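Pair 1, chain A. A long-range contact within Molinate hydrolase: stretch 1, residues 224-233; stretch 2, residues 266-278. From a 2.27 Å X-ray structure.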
# COMPACT_ATOMS: atom_id res chain seq x y z
N VAL A 224 -1.94 -29.11 21.13
CA VAL A 224 -2.45 -27.87 21.70
C VAL A 224 -2.56 -27.98 23.21
O VAL A 224 -2.29 -27.03 23.94
CB VAL A 224 -3.82 -27.55 21.15
CG1 VAL A 224 -4.45 -26.39 21.91
CG2 VAL A 224 -3.72 -27.19 19.68
N ARG A 225 -2.93 -29.17 23.68
CA ARG A 225 -3.21 -29.39 25.09
C ARG A 225 -2.08 -28.96 26.01
O ARG A 225 -2.30 -28.16 26.91
CB ARG A 225 -3.57 -30.84 25.39
CG ARG A 225 -4.09 -31.03 26.82
CD ARG A 225 -4.58 -32.45 27.09
NE ARG A 225 -5.82 -32.77 26.37
CZ ARG A 225 -7.05 -32.39 26.72
NH1 ARG A 225 -7.26 -31.66 27.77
NH2 ARG A 225 -8.08 -32.76 25.99
N PRO A 226 -0.87 -29.46 25.80
CA PRO A 226 0.16 -29.03 26.74
C PRO A 226 0.49 -27.55 26.67
O PRO A 226 0.93 -26.95 27.66
CB PRO A 226 1.40 -29.86 26.32
CG PRO A 226 1.09 -30.40 24.96
CD PRO A 226 -0.41 -30.54 24.91
N LEU A 227 0.32 -26.96 25.49
CA LEU A 227 0.66 -25.52 25.30
C LEU A 227 -0.27 -24.63 26.10
O LEU A 227 0.18 -23.75 26.85
CB LEU A 227 0.64 -25.14 23.85
CG LEU A 227 1.72 -25.82 23.00
CD1 LEU A 227 1.55 -25.43 21.53
CD2 LEU A 227 3.12 -25.48 23.44
N ILE A 228 -1.57 -24.89 25.99
CA ILE A 228 -2.55 -24.14 26.78
C ILE A 228 -2.41 -24.41 28.27
O ILE A 228 -2.49 -23.50 29.09
CB ILE A 228 -4.00 -24.36 26.36
CG1 ILE A 228 -4.94 -23.52 27.22
CG2 ILE A 228 -4.42 -25.83 26.48
CD1 ILE A 228 -4.78 -22.03 27.02
N ARG A 229 -2.15 -25.65 28.64
CA ARG A 229 -1.94 -25.95 30.04
C ARG A 229 -0.75 -25.22 30.63
O ARG A 229 -0.82 -24.63 31.70
CB ARG A 229 -1.73 -27.44 30.25
CG ARG A 229 -1.60 -27.75 31.71
CD ARG A 229 -1.87 -29.22 31.92
NE ARG A 229 -1.90 -29.53 33.33
CZ ARG A 229 -2.08 -30.75 33.83
NH1 ARG A 229 -2.29 -31.79 33.03
NH2 ARG A 229 -2.07 -30.91 35.15
N GLU A 230 0.35 -25.26 29.92
CA GLU A 230 1.55 -24.55 30.34
C GLU A 230 1.33 -23.02 30.46
O GLU A 230 1.83 -22.37 31.41
CB GLU A 230 2.66 -24.85 29.33
CG GLU A 230 3.86 -23.91 29.40
CD GLU A 230 4.87 -24.16 28.29
OE1 GLU A 230 4.50 -24.34 27.10
OE2 GLU A 230 6.08 -24.17 28.62
N TYR A 231 0.62 -22.48 29.48
CA TYR A 231 0.27 -21.06 29.48
C TYR A 231 -0.49 -20.71 30.75
O TYR A 231 -0.12 -19.81 31.46
CB TYR A 231 -0.57 -20.70 28.25
CG TYR A 231 -1.01 -19.26 28.31
CD1 TYR A 231 -0.11 -18.22 28.02
CD2 TYR A 231 -2.29 -18.92 28.72
CE1 TYR A 231 -0.51 -16.91 28.07
CE2 TYR A 231 -2.71 -17.61 28.78
CZ TYR A 231 -1.81 -16.61 28.48
OH TYR A 231 -2.18 -15.28 28.55
N LEU A 232 -1.52 -21.48 31.05
CA LEU A 232 -2.33 -21.26 32.22
C LEU A 232 -1.49 -21.34 33.49
O LEU A 232 -1.73 -20.62 34.44
CB LEU A 232 -3.51 -22.22 32.29
CG LEU A 232 -4.53 -21.99 31.17
CD1 LEU A 232 -5.53 -23.12 31.08
CD2 LEU A 232 -5.30 -20.69 31.35
N GLU A 233 -0.51 -22.23 33.51
CA GLU A 233 0.37 -22.37 34.67
C GLU A 233 1.33 -21.21 34.83
O GLU A 233 2.02 -21.13 35.83
CB GLU A 233 1.12 -23.69 34.63
CG GLU A 233 0.25 -24.76 35.28
CD GLU A 233 0.58 -26.17 34.81
OE1 GLU A 233 1.70 -26.39 34.29
OE2 GLU A 233 -0.29 -27.06 34.99
N ASP A 266 -12.65 -27.43 22.34
CA ASP A 266 -12.93 -28.27 23.51
C ASP A 266 -11.69 -28.54 24.37
O ASP A 266 -11.75 -28.49 25.59
CB ASP A 266 -13.59 -29.59 23.10
CG ASP A 266 -15.04 -29.38 22.54
OD1 ASP A 266 -15.64 -28.27 22.71
OD2 ASP A 266 -15.55 -30.34 21.91
N VAL A 267 -10.56 -28.76 23.75
CA VAL A 267 -9.32 -28.92 24.52
C VAL A 267 -9.01 -27.69 25.34
O VAL A 267 -8.66 -27.76 26.50
CB VAL A 267 -8.14 -29.20 23.58
CG1 VAL A 267 -6.82 -29.07 24.30
CG2 VAL A 267 -8.31 -30.60 22.96
N LEU A 268 -9.13 -26.54 24.70
CA LEU A 268 -8.82 -25.26 25.35
C LEU A 268 -9.74 -25.02 26.52
O LEU A 268 -9.32 -24.68 27.61
CB LEU A 268 -8.92 -24.11 24.37
CG LEU A 268 -7.92 -24.12 23.20
CD1 LEU A 268 -8.32 -23.05 22.19
CD2 LEU A 268 -6.52 -23.87 23.68
N VAL A 269 -11.02 -25.20 26.28
CA VAL A 269 -12.04 -25.01 27.33
C VAL A 269 -11.80 -25.96 28.54
O VAL A 269 -11.79 -25.52 29.68
CB VAL A 269 -13.45 -25.19 26.78
CG1 VAL A 269 -14.49 -25.20 27.91
CG2 VAL A 269 -13.75 -24.05 25.81
N ASP A 270 -11.57 -27.22 28.25
CA ASP A 270 -11.32 -28.23 29.25
C ASP A 270 -10.10 -27.87 30.09
O ASP A 270 -10.15 -27.95 31.33
CB ASP A 270 -11.18 -29.59 28.56
CG ASP A 270 -10.96 -30.76 29.53
OD1 ASP A 270 -11.92 -30.93 30.31
OD2 ASP A 270 -9.87 -31.43 29.54
N GLU A 271 -9.06 -27.37 29.46
CA GLU A 271 -7.86 -26.97 30.25
C GLU A 271 -8.07 -25.73 31.14
O GLU A 271 -7.41 -25.57 32.17
CB GLU A 271 -6.64 -26.79 29.34
CG GLU A 271 -6.16 -28.11 28.78
CD GLU A 271 -5.60 -29.04 29.87
OE1 GLU A 271 -5.08 -28.55 30.88
OE2 GLU A 271 -5.71 -30.28 29.71
N VAL A 272 -8.90 -24.81 30.66
CA VAL A 272 -9.21 -23.61 31.42
C VAL A 272 -10.01 -24.01 32.63
O VAL A 272 -9.73 -23.56 33.75
CB VAL A 272 -10.01 -22.59 30.58
CG1 VAL A 272 -10.54 -21.49 31.46
CG2 VAL A 272 -9.12 -21.99 29.49
N ARG A 273 -11.02 -24.86 32.40
CA ARG A 273 -11.85 -25.41 33.50
C ARG A 273 -10.97 -26.13 34.51
O ARG A 273 -11.01 -25.83 35.70
CB ARG A 273 -12.85 -26.39 32.99
CG ARG A 273 -14.18 -25.83 32.54
CD ARG A 273 -14.26 -24.33 32.46
NE ARG A 273 -15.41 -23.93 31.66
CZ ARG A 273 -16.10 -22.80 31.84
NH1 ARG A 273 -15.76 -21.95 32.80
NH2 ARG A 273 -17.13 -22.52 31.06
N ARG A 274 -10.10 -26.99 34.01
CA ARG A 274 -9.15 -27.71 34.86
C ARG A 274 -8.36 -26.73 35.72
O ARG A 274 -8.12 -26.96 36.90
CB ARG A 274 -8.22 -28.59 34.03
CG ARG A 274 -7.10 -29.29 34.81
CD ARG A 274 -5.94 -29.93 33.98
NE ARG A 274 -5.96 -31.39 34.10
CZ ARG A 274 -6.51 -32.21 33.20
NH1 ARG A 274 -7.07 -31.73 32.10
NH2 ARG A 274 -6.51 -33.53 33.40
N ALA A 275 -7.89 -25.64 35.11
CA ALA A 275 -7.06 -24.67 35.87
C ALA A 275 -7.90 -23.90 36.88
O ALA A 275 -7.38 -23.15 37.68
CB ALA A 275 -6.33 -23.72 34.91
N GLY A 276 -9.21 -23.97 36.73
CA GLY A 276 -10.14 -23.34 37.66
C GLY A 276 -10.22 -21.80 37.61
O GLY A 276 -10.45 -21.17 38.62
N VAL A 277 -9.95 -21.21 36.46
CA VAL A 277 -10.03 -19.76 36.28
C VAL A 277 -11.16 -19.47 35.33
O VAL A 277 -11.54 -20.32 34.55
CB VAL A 277 -8.73 -19.13 35.74
CG1 VAL A 277 -7.56 -19.44 36.66
CG2 VAL A 277 -8.42 -19.58 34.32
N PRO A 278 -11.70 -18.26 35.37
CA PRO A 278 -12.84 -18.00 34.51
C PRO A 278 -12.46 -18.00 33.05
O PRO A 278 -11.31 -17.72 32.68
CB PRO A 278 -13.26 -16.60 34.90
CG PRO A 278 -12.80 -16.46 36.29
CD PRO A 278 -11.50 -17.19 36.36
O HOH W 1 -3.72 -31.64 31.04

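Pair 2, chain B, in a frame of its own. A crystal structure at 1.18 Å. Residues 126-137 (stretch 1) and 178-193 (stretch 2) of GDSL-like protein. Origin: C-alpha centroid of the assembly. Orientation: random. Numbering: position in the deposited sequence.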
# COMPACT_ATOMS: atom_id res chain seq x y z
N GLU B 126 -4.24 -13.76 -9.37
CA GLU B 126 -3.92 -14.30 -8.06
C GLU B 126 -3.01 -13.30 -7.35
O GLU B 126 -2.24 -12.60 -7.98
CB GLU B 126 -3.20 -15.65 -8.18
CG GLU B 126 -4.07 -16.79 -8.65
CD GLU B 126 -3.31 -18.11 -8.79
OE1 GLU B 126 -2.06 -18.11 -8.89
OE2 GLU B 126 -3.99 -19.18 -8.85
N PHE B 127 -3.10 -13.25 -6.01
CA PHE B 127 -2.30 -12.27 -5.30
C PHE B 127 -0.81 -12.50 -5.51
O PHE B 127 -0.06 -11.55 -5.77
CB PHE B 127 -2.63 -12.29 -3.82
CG PHE B 127 -2.11 -11.08 -3.10
CD1 PHE B 127 -2.66 -9.81 -3.32
CD2 PHE B 127 -1.07 -11.20 -2.17
CE1 PHE B 127 -2.18 -8.71 -2.66
CE2 PHE B 127 -0.61 -10.09 -1.50
CZ PHE B 127 -1.17 -8.84 -1.75
N TYR B 128 -0.34 -13.75 -5.35
CA TYR B 128 1.08 -14.02 -5.59
C TYR B 128 1.50 -13.58 -6.98
O TYR B 128 2.59 -13.02 -7.16
CB TYR B 128 1.42 -15.51 -5.41
CG TYR B 128 1.70 -15.97 -3.99
CD1 TYR B 128 2.96 -15.82 -3.42
CD2 TYR B 128 0.72 -16.64 -3.24
CE1 TYR B 128 3.26 -16.30 -2.17
CE2 TYR B 128 1.01 -17.11 -1.97
CZ TYR B 128 2.27 -16.93 -1.43
OH TYR B 128 2.53 -17.38 -0.15
N GLY B 129 0.68 -13.88 -7.99
CA GLY B 129 1.05 -13.56 -9.35
C GLY B 129 1.01 -12.08 -9.64
O GLY B 129 1.81 -11.58 -10.43
N ALA B 130 0.08 -11.35 -9.00
CA ALA B 130 0.02 -9.91 -9.20
C ALA B 130 1.22 -9.20 -8.58
O ALA B 130 1.76 -8.25 -9.18
CB ALA B 130 -1.29 -9.38 -8.64
N VAL B 131 1.60 -9.59 -7.36
CA VAL B 131 2.78 -8.98 -6.75
C VAL B 131 4.01 -9.27 -7.61
O VAL B 131 4.85 -8.39 -7.85
CB VAL B 131 2.97 -9.43 -5.29
CG1 VAL B 131 4.26 -8.83 -4.69
CG2 VAL B 131 1.77 -9.02 -4.43
N ASP B 132 4.13 -10.51 -8.09
CA ASP B 132 5.23 -10.88 -8.98
C ASP B 132 5.23 -10.00 -10.23
O ASP B 132 6.28 -9.49 -10.64
CB ASP B 132 5.09 -12.37 -9.31
CG ASP B 132 6.21 -12.91 -10.16
OD1 ASP B 132 7.25 -13.28 -9.56
OD2 ASP B 132 6.05 -12.95 -11.39
N TYR B 133 4.06 -9.83 -10.85
CA TYR B 133 3.97 -8.95 -12.03
C TYR B 133 4.46 -7.55 -11.71
O TYR B 133 5.18 -6.94 -12.51
CB TYR B 133 2.53 -8.90 -12.55
CG TYR B 133 2.39 -8.02 -13.75
CD1 TYR B 133 2.10 -6.65 -13.60
CD2 TYR B 133 2.52 -8.55 -15.05
CE1 TYR B 133 1.98 -5.83 -14.70
CE2 TYR B 133 2.39 -7.73 -16.16
CZ TYR B 133 2.13 -6.38 -15.97
OH TYR B 133 2.01 -5.56 -17.10
N LEU B 134 4.00 -6.97 -10.60
CA LEU B 134 4.40 -5.60 -10.29
C LEU B 134 5.90 -5.47 -10.17
O LEU B 134 6.50 -4.52 -10.68
CB LEU B 134 3.74 -5.09 -9.01
CG LEU B 134 2.22 -4.83 -9.02
CD1 LEU B 134 1.85 -4.21 -7.67
CD2 LEU B 134 1.82 -3.91 -10.16
N ILE B 135 6.56 -6.41 -9.47
CA ILE B 135 7.99 -6.26 -9.27
C ILE B 135 8.73 -6.39 -10.59
O ILE B 135 9.61 -5.58 -10.91
CB ILE B 135 8.52 -7.25 -8.21
CG1 ILE B 135 7.92 -6.88 -6.84
CG2 ILE B 135 10.06 -7.24 -8.20
CD1 ILE B 135 8.06 -7.96 -5.79
N ARG B 136 8.35 -7.40 -11.39
CA ARG B 136 9.02 -7.57 -12.69
C ARG B 136 8.80 -6.35 -13.57
O ARG B 136 9.71 -5.92 -14.31
CB ARG B 136 8.49 -8.83 -13.39
CG ARG B 136 8.97 -10.14 -12.75
CD ARG B 136 8.50 -11.36 -13.61
NE ARG B 136 7.06 -11.61 -13.52
CZ ARG B 136 6.16 -11.40 -14.50
NH1 ARG B 136 6.53 -10.92 -15.67
NH2 ARG B 136 4.88 -11.69 -14.28
N THR B 137 7.58 -5.82 -13.57
CA THR B 137 7.22 -4.83 -14.58
C THR B 137 7.70 -3.43 -14.17
O THR B 137 8.14 -2.63 -15.02
CB THR B 137 5.71 -4.89 -14.85
OG1 THR B 137 5.38 -6.23 -15.21
CG2 THR B 137 5.32 -3.96 -16.01
N ALA B 178 -2.41 -13.89 5.60
CA ALA B 178 -2.01 -14.74 4.48
C ALA B 178 -1.54 -13.89 3.31
O ALA B 178 -0.61 -14.27 2.57
CB ALA B 178 -3.18 -15.64 4.06
N TYR B 179 -2.24 -12.77 3.05
CA TYR B 179 -1.85 -11.86 1.98
C TYR B 179 -0.52 -11.18 2.31
O TYR B 179 0.35 -11.03 1.43
CB TYR B 179 -2.96 -10.83 1.70
CG TYR B 179 -4.21 -11.46 1.12
CD1 TYR B 179 -5.12 -12.14 1.95
CD2 TYR B 179 -4.44 -11.42 -0.25
CE1 TYR B 179 -6.24 -12.75 1.40
CE2 TYR B 179 -5.57 -12.05 -0.81
CZ TYR B 179 -6.46 -12.72 0.03
OH TYR B 179 -7.59 -13.33 -0.47
N VAL B 180 -0.34 -10.75 3.56
CA VAL B 180 0.93 -10.14 3.96
C VAL B 180 2.08 -11.13 3.75
O VAL B 180 3.13 -10.77 3.20
CB VAL B 180 0.86 -9.62 5.41
CG1 VAL B 180 2.20 -9.11 5.85
CG2 VAL B 180 -0.22 -8.50 5.53
N ARG B 181 1.90 -12.38 4.18
CA ARG B 181 2.95 -13.38 4.01
C ARG B 181 3.27 -13.57 2.55
O ARG B 181 4.44 -13.70 2.17
CB ARG B 181 2.51 -14.69 4.65
CG ARG B 181 2.70 -14.74 6.15
CD ARG B 181 2.61 -16.20 6.69
NE ARG B 181 1.41 -16.91 6.25
CZ ARG B 181 0.22 -16.85 6.84
NH1 ARG B 181 0.05 -16.12 7.94
NH2 ARG B 181 -0.80 -17.53 6.34
N ALA B 182 2.23 -13.63 1.71
CA ALA B 182 2.48 -13.81 0.27
C ALA B 182 3.33 -12.65 -0.27
O ALA B 182 4.28 -12.85 -1.04
CB ALA B 182 1.15 -13.89 -0.47
N MET B 183 2.97 -11.41 0.10
CA MET B 183 3.74 -10.25 -0.34
C MET B 183 5.18 -10.37 0.11
O MET B 183 6.10 -10.12 -0.68
CB MET B 183 3.12 -8.98 0.24
CG MET B 183 3.89 -7.71 -0.14
SD MET B 183 3.11 -6.19 0.46
CE MET B 183 1.73 -6.07 -0.64
N LEU B 184 5.40 -10.74 1.37
CA LEU B 184 6.77 -10.87 1.87
C LEU B 184 7.55 -11.94 1.11
O LEU B 184 8.76 -11.78 0.86
CB LEU B 184 6.78 -11.16 3.38
CG LEU B 184 6.23 -10.02 4.24
CD1 LEU B 184 6.16 -10.44 5.69
CD2 LEU B 184 7.04 -8.77 4.12
N GLU B 185 6.90 -13.05 0.76
CA GLU B 185 7.60 -14.13 0.05
C GLU B 185 7.99 -13.69 -1.37
O GLU B 185 9.09 -14.02 -1.84
CB GLU B 185 6.74 -15.38 0.02
CG GLU B 185 6.64 -16.02 1.41
CD GLU B 185 5.68 -17.18 1.46
OE1 GLU B 185 5.10 -17.55 0.42
OE2 GLU B 185 5.51 -17.75 2.56
N VAL B 186 7.10 -12.98 -2.08
CA VAL B 186 7.46 -12.53 -3.42
C VAL B 186 8.55 -11.47 -3.32
O VAL B 186 9.51 -11.44 -4.12
CB VAL B 186 6.24 -12.04 -4.21
CG1 VAL B 186 6.66 -11.65 -5.63
CG2 VAL B 186 5.17 -13.11 -4.26
N CYS B 187 8.41 -10.53 -2.37
CA CYS B 187 9.47 -9.55 -2.19
C CYS B 187 10.81 -10.24 -1.91
O CYS B 187 11.85 -9.83 -2.45
CB CYS B 187 9.09 -8.58 -1.06
SG CYS B 187 7.86 -7.35 -1.60
N ASP B 188 10.81 -11.27 -1.07
CA ASP B 188 12.05 -11.99 -0.81
C ASP B 188 12.65 -12.56 -2.09
O ASP B 188 13.87 -12.47 -2.31
CB ASP B 188 11.83 -13.12 0.20
CG ASP B 188 13.06 -14.03 0.26
OD1 ASP B 188 14.07 -13.67 0.88
OD2 ASP B 188 13.04 -15.10 -0.42
N ARG B 189 11.82 -13.15 -2.95
CA ARG B 189 12.33 -13.72 -4.20
C ARG B 189 13.18 -12.71 -4.94
O ARG B 189 14.23 -13.07 -5.50
CB ARG B 189 11.17 -14.19 -5.08
CG ARG B 189 11.50 -14.42 -6.53
CD ARG B 189 12.30 -15.60 -6.81
NE ARG B 189 12.33 -15.82 -8.27
CZ ARG B 189 12.96 -16.84 -8.79
NH1 ARG B 189 13.58 -17.65 -7.96
NH2 ARG B 189 13.00 -17.04 -10.13
N TYR B 190 12.72 -11.45 -4.99
CA TYR B 190 13.37 -10.40 -5.77
C TYR B 190 14.21 -9.46 -4.91
O TYR B 190 14.59 -8.39 -5.38
CB TYR B 190 12.32 -9.63 -6.57
CG TYR B 190 11.62 -10.53 -7.57
CD1 TYR B 190 12.31 -11.04 -8.68
CD2 TYR B 190 10.27 -10.87 -7.42
CE1 TYR B 190 11.67 -11.83 -9.61
CE2 TYR B 190 9.63 -11.69 -8.35
CZ TYR B 190 10.32 -12.16 -9.44
OH TYR B 190 9.74 -12.98 -10.37
N SER B 191 14.50 -9.86 -3.67
CA SER B 191 15.36 -9.08 -2.79
C SER B 191 14.83 -7.65 -2.54
O SER B 191 15.62 -6.71 -2.35
CB SER B 191 16.81 -9.04 -3.30
OG SER B 191 17.26 -10.38 -3.49
N VAL B 192 13.51 -7.48 -2.51
CA VAL B 192 12.91 -6.15 -2.41
C VAL B 192 12.79 -5.67 -0.96
O VAL B 192 12.15 -6.35 -0.15
CB VAL B 192 11.52 -6.12 -3.07
CG1 VAL B 192 10.82 -4.79 -2.87
CG2 VAL B 192 11.65 -6.39 -4.56
N PRO B 193 13.31 -4.50 -0.60
CA PRO B 193 13.10 -3.97 0.75
C PRO B 193 11.62 -3.76 1.07
O PRO B 193 10.83 -3.36 0.20
CB PRO B 193 13.86 -2.64 0.71
CG PRO B 193 14.88 -2.80 -0.37
CD PRO B 193 14.19 -3.61 -1.42
O HOH W 2 0.53 -16.86 2.15

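What backbone arrangement do the two pairs share? In each, two helices run in roughly the same direction, their axes 9.3 Å apart at closest approach and crossing at -34° in pair 1 and -37° in pair 2. Fourteen central residues superpose with an RMSD of 0.3 Å. Ile A228 falls on Val B131, Leu A232 on Ile B135 and Glu A271 on Val B186, while the match loosens past the second helix, where Gly A276 and Ser B191 lie 1.4 Å apart at CA.

What fills the middle of the interface? The matched residues Glu A271 and Val B186 both act as knobs, each seated among four residues of the first helix. Val B186 does so with an apolar side chain: its CB lies 3.8 Å from Val B131 CG1, and its CG1 3.9 Å from Ile B135 CD1. Glu A271 rests its aliphatic part against the same wall, with CG 3.7 Å from Ile A228 CG2, but carries a carboxylate that needs polar partners. Arg A225 NH1 supplies one, donating to Glu A271 OE2 at 2.8 Å in a salt bridge. Arg A274 NH1, from the same helix as Glu A271, approaches OE2 to 3.1 Å in another, and a water donates to Glu A271 OE2 and accepts a weak hydrogen bond from Arg A229 NH1.

How do Arg A225 and Tyr B128, at one matched position, reach across? Both have CA-to-CB bonds pointing sideways, yet their ends come nearer the other helix. Each lays a flat group over a small apolar residue: Val A267 CG1 lies over one face of the guanidinium, and Ala B182 CB sits 3.5 Å from the centroid of the Tyr B128 ring. Each then meets an acid at its edge, at matched positions: Arg A225 NH1 bonds Asp A270 OD2 at 3.2 Å within a salt bridge, whereas Tyr B128 OH donates to Glu B185 OE1 at 2.6 Å, a hydrogen bond without paired charges.

How are the two ends of the contact closed? At the start, Val A224 CG1 packs 3.7 Å from Leu A268 CD2, and at the matched positions Phe B127 CZ lies 4.2 Å from Met B183 CE. Farther along, Leu A232 CD1 reaches Ala A275 CB at 4.0 Å, and Ile B135 CG2 reaches the matched Tyr B190 CB at 3.7 Å. The larger Tyr B190 also extends back along the first helix, its OH donating to Asp B132 OD1 at 2.6 Å, a bond the methyl of Ala A275 cannot make.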